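Local coordinates for thymidylate synthase thyX (Helicobacter pylori, PDB 3N3Y) that acts as a flavin-dependent thymidylate synthase, probably drawing the methyl group from methylenetetrahydrofolate and the reducing power from NADPH to convert dUMP to dTMP, at the interface of chains A and B and the interface of chains A and C. Numbering follows the deposited sequence. Chains: chain A/B/C, Thymidylate synthase thyX.

Contact 1: the interface of chains A and B. Residues chain A 139, 142-143, 149, 154, 157; chain B 126, 128-129, 132.
The carboxamide of A:Asn139 turns one face to B:Met132, whose sulfur sits over the amide carbon, SD to CG 3.6 Å. This is part of the two-fold A–B interface of the ThyX homotetramer, where helix 127-145 of chain B packs on the same helix of chain A and on the segment that follows it. The methyl CE of B:Met132 lies over the same face, near ND2. At the oxygen end, OD1 of A:Asn139 reaches a water that also bonds the main-chain O of B:Met132, 2.8 Å from the water. The carboxamide of B:Asn126 is approached at its tip by CD1 of A:Ile149, which stands 3.7 Å from OD1 and lies about as near to ND2.

B:Met132 fills the middle. A bend at its second torsion (chi2 -56°) carries SD and CE away toward A:Asn139, while CG stays against A:Leu143, CG to CD2 3.6 Å. The leucine and methionine side chains lie alongside one another and point opposite ways. CB of B:Met132 rests on the methyl of A:Ala157. Farther along, the side chains of B:Val129 and A:Ile149 pass at a slant, their CG2 methyls 4.0 Å apart, and CB of B:Lys128 touches both A:Leu143 and A:Ile149.

B:Asn126 caps the start of helix 127-145: OD1 accepts the backbone N-H of B:Val129 at 3.0 Å, in the carbonyl plane, which steadies the amide that A:Ile149 meets.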
loop_
_atom_site.group_PDB
_atom_site.type_symbol
_atom_site.label_atom_id
_atom_site.label_comp_id
_atom_site.label_asym_id
_atom_site.label_seq_id
_atom_site.Cartn_x
_atom_site.Cartn_y
_atom_site.Cartn_z
ATOM N N ASN A 139 21.314 -8.903 32.704
ATOM C CA ASN A 139 20.824 -7.632 33.248
ATOM C C ASN A 139 19.316 -7.441 33.079
ATOM O O ASN A 139 18.644 -6.957 33.996
ATOM C CB ASN A 139 21.588 -6.446 32.671
ATOM C CG ASN A 139 22.993 -6.342 33.239
ATOM O OD1 ASN A 139 23.905 -5.789 32.618
ATOM N ND2 ASN A 139 23.172 -6.889 34.417
ATOM N N VAL A 142 17.520 -9.644 35.602
ATOM C CA VAL A 142 17.556 -8.984 36.899
ATOM C C VAL A 142 16.528 -7.837 37.034
ATOM O O VAL A 142 15.830 -7.747 38.046
ATOM C CB VAL A 142 18.985 -8.519 37.241
ATOM C CG1 VAL A 142 18.992 -7.593 38.456
ATOM C CG2 VAL A 142 19.896 -9.742 37.480
ATOM N N LEU A 143 16.419 -6.976 36.022
ATOM C CA LEU A 143 15.469 -5.865 36.082
ATOM C C LEU A 143 14.061 -6.366 36.324
ATOM O O LEU A 143 13.320 -5.813 37.138
ATOM C CB LEU A 143 15.482 -5.051 34.789
ATOM C CG LEU A 143 16.766 -4.273 34.489
ATOM C CD1 LEU A 143 16.711 -3.705 33.063
ATOM C CD2 LEU A 143 17.001 -3.178 35.518
ATOM N N ILE A 149 10.574 -4.461 37.666
ATOM C CA ILE A 149 10.281 -3.283 36.851
ATOM C C ILE A 149 9.335 -3.666 35.705
ATOM O O ILE A 149 9.391 -4.781 35.191
ATOM C CB ILE A 149 11.581 -2.610 36.365
ATOM C CG1 ILE A 149 12.383 -2.143 37.587
ATOM C CG2 ILE A 149 11.289 -1.424 35.422
ATOM C CD1 ILE A 149 13.858 -2.076 37.355
ATOM N N ALA A 154 11.581 -1.962 31.191
ATOM C CA ALA A 154 12.668 -2.924 31.133
ATOM C C ALA A 154 13.106 -3.185 29.684
ATOM O O ALA A 154 14.300 -3.311 29.413
ATOM C CB ALA A 154 12.294 -4.209 31.856
ATOM N N ALA A 157 16.440 -2.175 28.036
ATOM C CA ALA A 157 17.724 -2.824 28.273
ATOM C C ALA A 157 17.924 -4.068 27.403
ATOM O O ALA A 157 18.943 -4.719 27.478
ATOM C CB ALA A 157 17.853 -3.189 29.737
ATOM N N ASN B 126 13.428 5.292 35.008
ATOM C CA ASN B 126 13.885 4.324 35.984
ATOM C C ASN B 126 15.409 4.242 35.903
ATOM O O ASN B 126 15.981 3.929 34.848
ATOM C CB ASN B 126 13.246 2.960 35.747
ATOM C CG ASN B 126 13.704 1.935 36.753
ATOM O OD1 ASN B 126 14.821 1.436 36.671
ATOM N ND2 ASN B 126 12.847 1.620 37.716
ATOM N N LYS B 128 17.581 2.254 37.323
ATOM C CA LYS B 128 18.165 0.930 37.178
ATOM C C LYS B 128 18.217 0.490 35.710
ATOM O O LYS B 128 19.209 -0.085 35.261
ATOM C CB LYS B 128 17.377 -0.083 38.007
ATOM C CG LYS B 128 17.671 -0.026 39.500
ATOM C CD LYS B 128 16.404 -0.220 40.308
ATOM C CE LYS B 128 16.677 -0.984 41.599
ATOM N NZ LYS B 128 17.843 -0.431 42.344
ATOM N N VAL B 129 17.140 0.759 34.975
ATOM C CA VAL B 129 17.080 0.432 33.561
ATOM C C VAL B 129 18.193 1.164 32.814
ATOM O O VAL B 129 18.980 0.553 32.073
ATOM C CB VAL B 129 15.707 0.794 32.954
ATOM C CG1 VAL B 129 15.746 0.650 31.453
ATOM C CG2 VAL B 129 14.591 -0.074 33.562
ATOM N N MET B 132 21.614 -0.299 33.265
ATOM C CA MET B 132 21.801 -1.479 32.410
ATOM C C MET B 132 22.023 -1.107 30.940
ATOM O O MET B 132 22.840 -1.724 30.244
ATOM C CB MET B 132 20.600 -2.412 32.529
ATOM C CG MET B 132 20.237 -2.771 33.972
ATOM S SD MET B 132 21.632 -3.486 34.863
ATOM C CE MET B 132 20.804 -4.565 36.053
HETATM O O HOH W 1 23.033 -4.480 30.126
#

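Contact 2: the interface of chains A and C. Residues chain A 91, 165-167; chain C 28, 31, 33.
C:Gln31 takes a left-handed backbone conformation (phi 55°) just past the end of helix 19-30 and brings its side chain against A:His165, an extended residue of strand 163-171. The glutamine chain bends at its second torsion, which folds the amide back toward its own helix end. There NE2 gives one N-H to the main-chain O of C:Thr28, 2.9 Å away and on a lone pair of that carbonyl. NE2 also donates across the interface to the imidazole nitrogen ND1 of A:His165, at 3.2 Å and nearly straight. The donor lies somewhat out of the imidazole plane, and the ring and amide planes stand 65° apart. With ND1 as acceptor, the histidine's proton would probably sit on NE2.

CG of A:His165 is anti to the backbone N (chi1 176°), sending the ring away from the strand toward chain C. There CG2 of C:Thr28 lies above the rim of one face, while CE2 of C:Phe33 meets CE1 of the imidazole at the ring edge, 3.9 Å away. The extended aliphatic chain of A:Lys91 runs obliquely across the glutamine amide, CD to CD 3.9 Å, and its CA touches O of C:Thr28 at 3.4 Å. A:Lys91 lines a dUMP pocket and C:Thr28 precedes the FAD-binding Cys29, so this A–C patch of the homotetramer probably helps hold nucleotide- and flavin-binding segments of neighbouring subunits in register.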
loop_
_atom_site.group_PDB
_atom_site.type_symbol
_atom_site.label_atom_id
_atom_site.label_comp_id
_atom_site.label_asym_id
_atom_site.label_seq_id
_atom_site.Cartn_x
_atom_site.Cartn_y
_atom_site.Cartn_z
ATOM N N LYS A 91 4.889 -11.340 18.376
ATOM C CA LYS A 91 5.077 -11.446 19.824
ATOM C C LYS A 91 5.552 -10.117 20.402
ATOM O O LYS A 91 6.606 -9.604 20.024
ATOM C CB LYS A 91 6.126 -12.529 20.141
ATOM C CG LYS A 91 6.494 -12.636 21.619
ATOM C CD LYS A 91 7.481 -13.761 21.920
ATOM C CE LYS A 91 8.055 -13.585 23.338
ATOM N NZ LYS A 91 9.191 -14.510 23.608
ATOM N N HIS A 165 8.912 -13.977 17.683
ATOM C CA HIS A 165 8.076 -14.997 17.059
ATOM C C HIS A 165 6.957 -14.243 16.339
ATOM O O HIS A 165 6.419 -13.263 16.867
ATOM C CB HIS A 165 7.525 -15.911 18.156
ATOM C CG HIS A 165 6.567 -16.960 17.689
ATOM N ND1 HIS A 165 5.599 -17.493 18.519
ATOM C CD2 HIS A 165 6.433 -17.598 16.503
ATOM C CE1 HIS A 165 4.906 -18.404 17.863
ATOM N NE2 HIS A 165 5.390 -18.485 16.636
ATOM N N LEU A 166 6.633 -14.654 15.118
ATOM C CA LEU A 166 5.587 -13.961 14.385
ATOM C C LEU A 166 4.847 -14.811 13.369
ATOM O O LEU A 166 5.358 -15.809 12.870
ATOM C CB LEU A 166 6.156 -12.730 13.668
ATOM C CG LEU A 166 7.273 -13.023 12.669
ATOM C CD1 LEU A 166 7.273 -12.014 11.560
ATOM C CD2 LEU A 166 8.630 -13.063 13.370
ATOM N N ALA A 167 3.620 -14.396 13.086
ATOM C CA ALA A 167 2.919 -14.818 11.891
ATOM C C ALA A 167 3.194 -13.764 10.816
ATOM O O ALA A 167 3.082 -12.550 11.049
ATOM C CB ALA A 167 1.432 -14.960 12.161
ATOM N N THR C 28 -0.254 -15.353 18.818
ATOM C CA THR C 28 1.180 -15.093 18.719
ATOM C C THR C 28 1.631 -13.805 19.426
ATOM O O THR C 28 2.679 -13.780 20.067
ATOM C CB THR C 28 1.619 -15.013 17.263
ATOM O OG1 THR C 28 1.558 -16.313 16.690
ATOM C CG2 THR C 28 3.044 -14.503 17.159
ATOM N N GLN C 31 1.248 -14.454 23.133
ATOM C CA GLN C 31 1.694 -15.799 23.477
ATOM C C GLN C 31 0.658 -16.538 24.319
ATOM O O GLN C 31 0.988 -17.128 25.345
ATOM C CB GLN C 31 3.027 -15.727 24.214
ATOM C CG GLN C 31 4.153 -15.235 23.331
ATOM C CD GLN C 31 4.514 -16.245 22.267
ATOM O OE1 GLN C 31 4.845 -17.387 22.585
ATOM N NE2 GLN C 31 4.443 -15.838 20.994
ATOM N N PHE C 33 -1.278 -19.253 23.686
ATOM C CA PHE C 33 -1.598 -20.564 23.106
ATOM C C PHE C 33 -2.157 -21.578 24.118
ATOM O O PHE C 33 -2.958 -22.439 23.754
ATOM C CB PHE C 33 -0.378 -21.161 22.393
ATOM C CG PHE C 33 0.181 -20.290 21.299
ATOM C CD1 PHE C 33 -0.604 -19.925 20.212
ATOM C CD2 PHE C 33 1.501 -19.853 21.347
ATOM C CE1 PHE C 33 -0.089 -19.125 19.196
ATOM C CE2 PHE C 33 2.025 -19.059 20.336
ATOM C CZ PHE C 33 1.233 -18.694 19.259
#

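Contact 3: the interface of chains A and B. Residues chain A 74, 77-78, 81, 160; chain B 74, 77-78, 81, 160.
The amides of A:Gln78 and B:Gln78 stack on each other across the two-fold axis of this ThyX subunit pair, with CD to CD 3.4 Å and planes 14° apart. A bend at the second torsion of B:Gln78 (chi2 -95°) lays its amide over that of A:Gln78. The two glutamine side chains run nearly perpendicular, each NE2 lying near CG of its partner and donating to the main-chain O of the other subunit's Arg74; B:Gln78 NE2 to A:Arg74 O is 2.9 Å, from above the carbonyl plane. Each OE1 lies against CG and CD2 of the opposite Leu77.

Beside this core, salt bridges join Arg74 and Glu160. A:Arg74 grips B:Glu160 side-on, NE to OE2 at 2.8 Å and NH2 to OE1 at 2.9 Å, in the guanidinium plane. In the twin, NH2 of B:Arg74 bonds OE1 of A:Glu160 at 2.9 Å, from above a carboxylate turned 44° from the guanidinium. The glutamate OE2 atoms lie 4.1 Å apart; if both are charged they would repel, which the arginines probably offset.

Outward, one water binds O and OE1 of A:Gln78 and reaches OG of B:Ser81; another joins B:Gln78 to A:Ser81 alike. Each Ser81 hydroxyl donates to O of its own Leu77. Arg74 also belongs to a dUMP site.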
loop_
_atom_site.group_PDB
_atom_site.type_symbol
_atom_site.label_atom_id
_atom_site.label_comp_id
_atom_site.label_asym_id
_atom_site.label_seq_id
_atom_site.Cartn_x
_atom_site.Cartn_y
_atom_site.Cartn_z
ATOM N N ARG A 74 15.317 -9.630 17.142
ATOM C CA ARG A 74 14.653 -8.330 17.045
ATOM C C ARG A 74 15.349 -7.455 16.011
ATOM O O ARG A 74 14.696 -6.666 15.312
ATOM C CB ARG A 74 14.650 -7.595 18.390
ATOM C CG ARG A 74 14.028 -8.361 19.538
ATOM C CD ARG A 74 12.584 -7.998 19.767
ATOM N NE ARG A 74 12.423 -6.597 20.145
ATOM C CZ ARG A 74 11.241 -5.994 20.256
ATOM N NH1 ARG A 74 10.118 -6.674 20.014
ATOM N NH2 ARG A 74 11.174 -4.705 20.588
ATOM N N LEU A 77 14.032 -8.450 12.815
ATOM C CA LEU A 77 12.663 -7.951 12.766
ATOM C C LEU A 77 12.637 -6.490 12.291
ATOM O O LEU A 77 11.758 -6.101 11.545
ATOM C CB LEU A 77 12.004 -8.066 14.142
ATOM C CG LEU A 77 10.594 -7.485 14.246
ATOM C CD1 LEU A 77 9.644 -8.313 13.359
ATOM C CD2 LEU A 77 10.106 -7.441 15.692
ATOM N N GLN A 78 13.603 -5.688 12.735
ATOM C CA GLN A 78 13.697 -4.285 12.307
ATOM C C GLN A 78 13.717 -4.201 10.790
ATOM O O GLN A 78 13.069 -3.337 10.203
ATOM C CB GLN A 78 14.976 -3.612 12.845
ATOM C CG GLN A 78 15.023 -3.304 14.335
ATOM C CD GLN A 78 14.407 -1.947 14.670
ATOM O OE1 GLN A 78 13.663 -1.363 13.870
ATOM N NE2 GLN A 78 14.717 -1.443 15.849
ATOM N N SER A 81 10.288 -5.828 9.061
ATOM C CA SER A 81 9.257 -4.783 9.194
ATOM C C SER A 81 9.250 -3.716 8.098
ATOM O O SER A 81 8.199 -3.132 7.825
ATOM C CB SER A 81 9.386 -4.086 10.548
ATOM O OG SER A 81 8.918 -4.950 11.558
ATOM N N GLU A 160 19.377 -6.487 20.831
ATOM C CA GLU A 160 18.728 -6.776 19.550
ATOM C C GLU A 160 18.752 -8.256 19.171
ATOM O O GLU A 160 17.972 -8.684 18.336
ATOM C CB GLU A 160 19.354 -5.950 18.430
ATOM C CG GLU A 160 19.325 -4.470 18.695
ATOM C CD GLU A 160 18.425 -3.738 17.731
ATOM O OE1 GLU A 160 18.532 -4.010 16.510
ATOM O OE2 GLU A 160 17.626 -2.889 18.192
ATOM N N ARG B 74 15.706 2.742 19.145
ATOM C CA ARG B 74 15.442 1.588 18.269
ATOM C C ARG B 74 14.185 0.819 18.693
ATOM O O ARG B 74 13.456 0.288 17.857
ATOM C CB ARG B 74 16.633 0.628 18.266
ATOM C CG ARG B 74 17.981 1.291 18.059
ATOM C CD ARG B 74 18.417 1.218 16.605
ATOM N NE ARG B 74 18.572 -0.168 16.184
ATOM C CZ ARG B 74 18.780 -0.556 14.930
ATOM N NH1 ARG B 74 18.863 0.333 13.941
ATOM N NH2 ARG B 74 18.892 -1.846 14.661
ATOM N N LEU B 77 11.471 2.773 17.258
ATOM C CA LEU B 77 11.573 2.564 15.821
ATOM C C LEU B 77 10.891 1.262 15.356
ATOM O O LEU B 77 10.345 1.218 14.268
ATOM C CB LEU B 77 13.039 2.566 15.402
ATOM C CG LEU B 77 13.343 2.294 13.940
ATOM C CD1 LEU B 77 12.878 3.474 13.072
ATOM C CD2 LEU B 77 14.825 2.006 13.743
ATOM N N GLN B 78 10.925 0.208 16.163
ATOM C CA GLN B 78 10.243 -1.041 15.800
ATOM C C GLN B 78 8.747 -0.800 15.638
ATOM O O GLN B 78 8.111 -1.375 14.767
ATOM C CB GLN B 78 10.442 -2.124 16.865
ATOM C CG GLN B 78 11.860 -2.635 16.997
ATOM C CD GLN B 78 12.103 -3.904 16.185
ATOM O OE1 GLN B 78 11.408 -4.175 15.194
ATOM N NE2 GLN B 78 13.081 -4.687 16.604
ATOM N N SER B 81 7.916 1.708 12.585
ATOM C CA SER B 81 8.103 0.996 11.317
ATOM C C SER B 81 6.877 0.214 10.866
ATOM O O SER B 81 6.793 -0.175 9.714
ATOM C CB SER B 81 9.271 0.006 11.426
ATOM O OG SER B 81 10.506 0.677 11.428
ATOM N N GLU B 160 18.099 -1.845 22.940
ATOM C CA GLU B 160 17.034 -1.184 22.210
ATOM C C GLU B 160 16.876 0.299 22.564
ATOM O O GLU B 160 16.192 1.050 21.850
ATOM C CB GLU B 160 15.729 -1.975 22.338
ATOM C CG GLU B 160 15.773 -3.302 21.553
ATOM C CD GLU B 160 14.434 -3.688 20.915
ATOM O OE1 GLU B 160 13.403 -3.042 21.236
ATOM O OE2 GLU B 160 14.413 -4.641 20.092
HETATM O O HOH W 2 8.808 -3.939 14.127
HETATM O O HOH W 3 12.956 -0.773 11.352
#

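Contact 1 and contact 3 are patches of the same A–B interface, their C-alpha centres about 19 Å apart, whereas contact 2 joins chain A to chain C, its centre about 16 Å from that of contact 3 and 24 Å from that of contact 1. One stretch of chain A links all three: Ala157 in contact 1, Glu160 in contact 3, then strand 163-171 in contact 2. The centre of contact 3 lies about 11 Å from A:Arg182, predicted to be an active-site residue, that of contact 2 about 21 Å and that of contact 1 about 30 Å. The outer helical packing thus appears mainly structural, while the others border shared nucleotide sites.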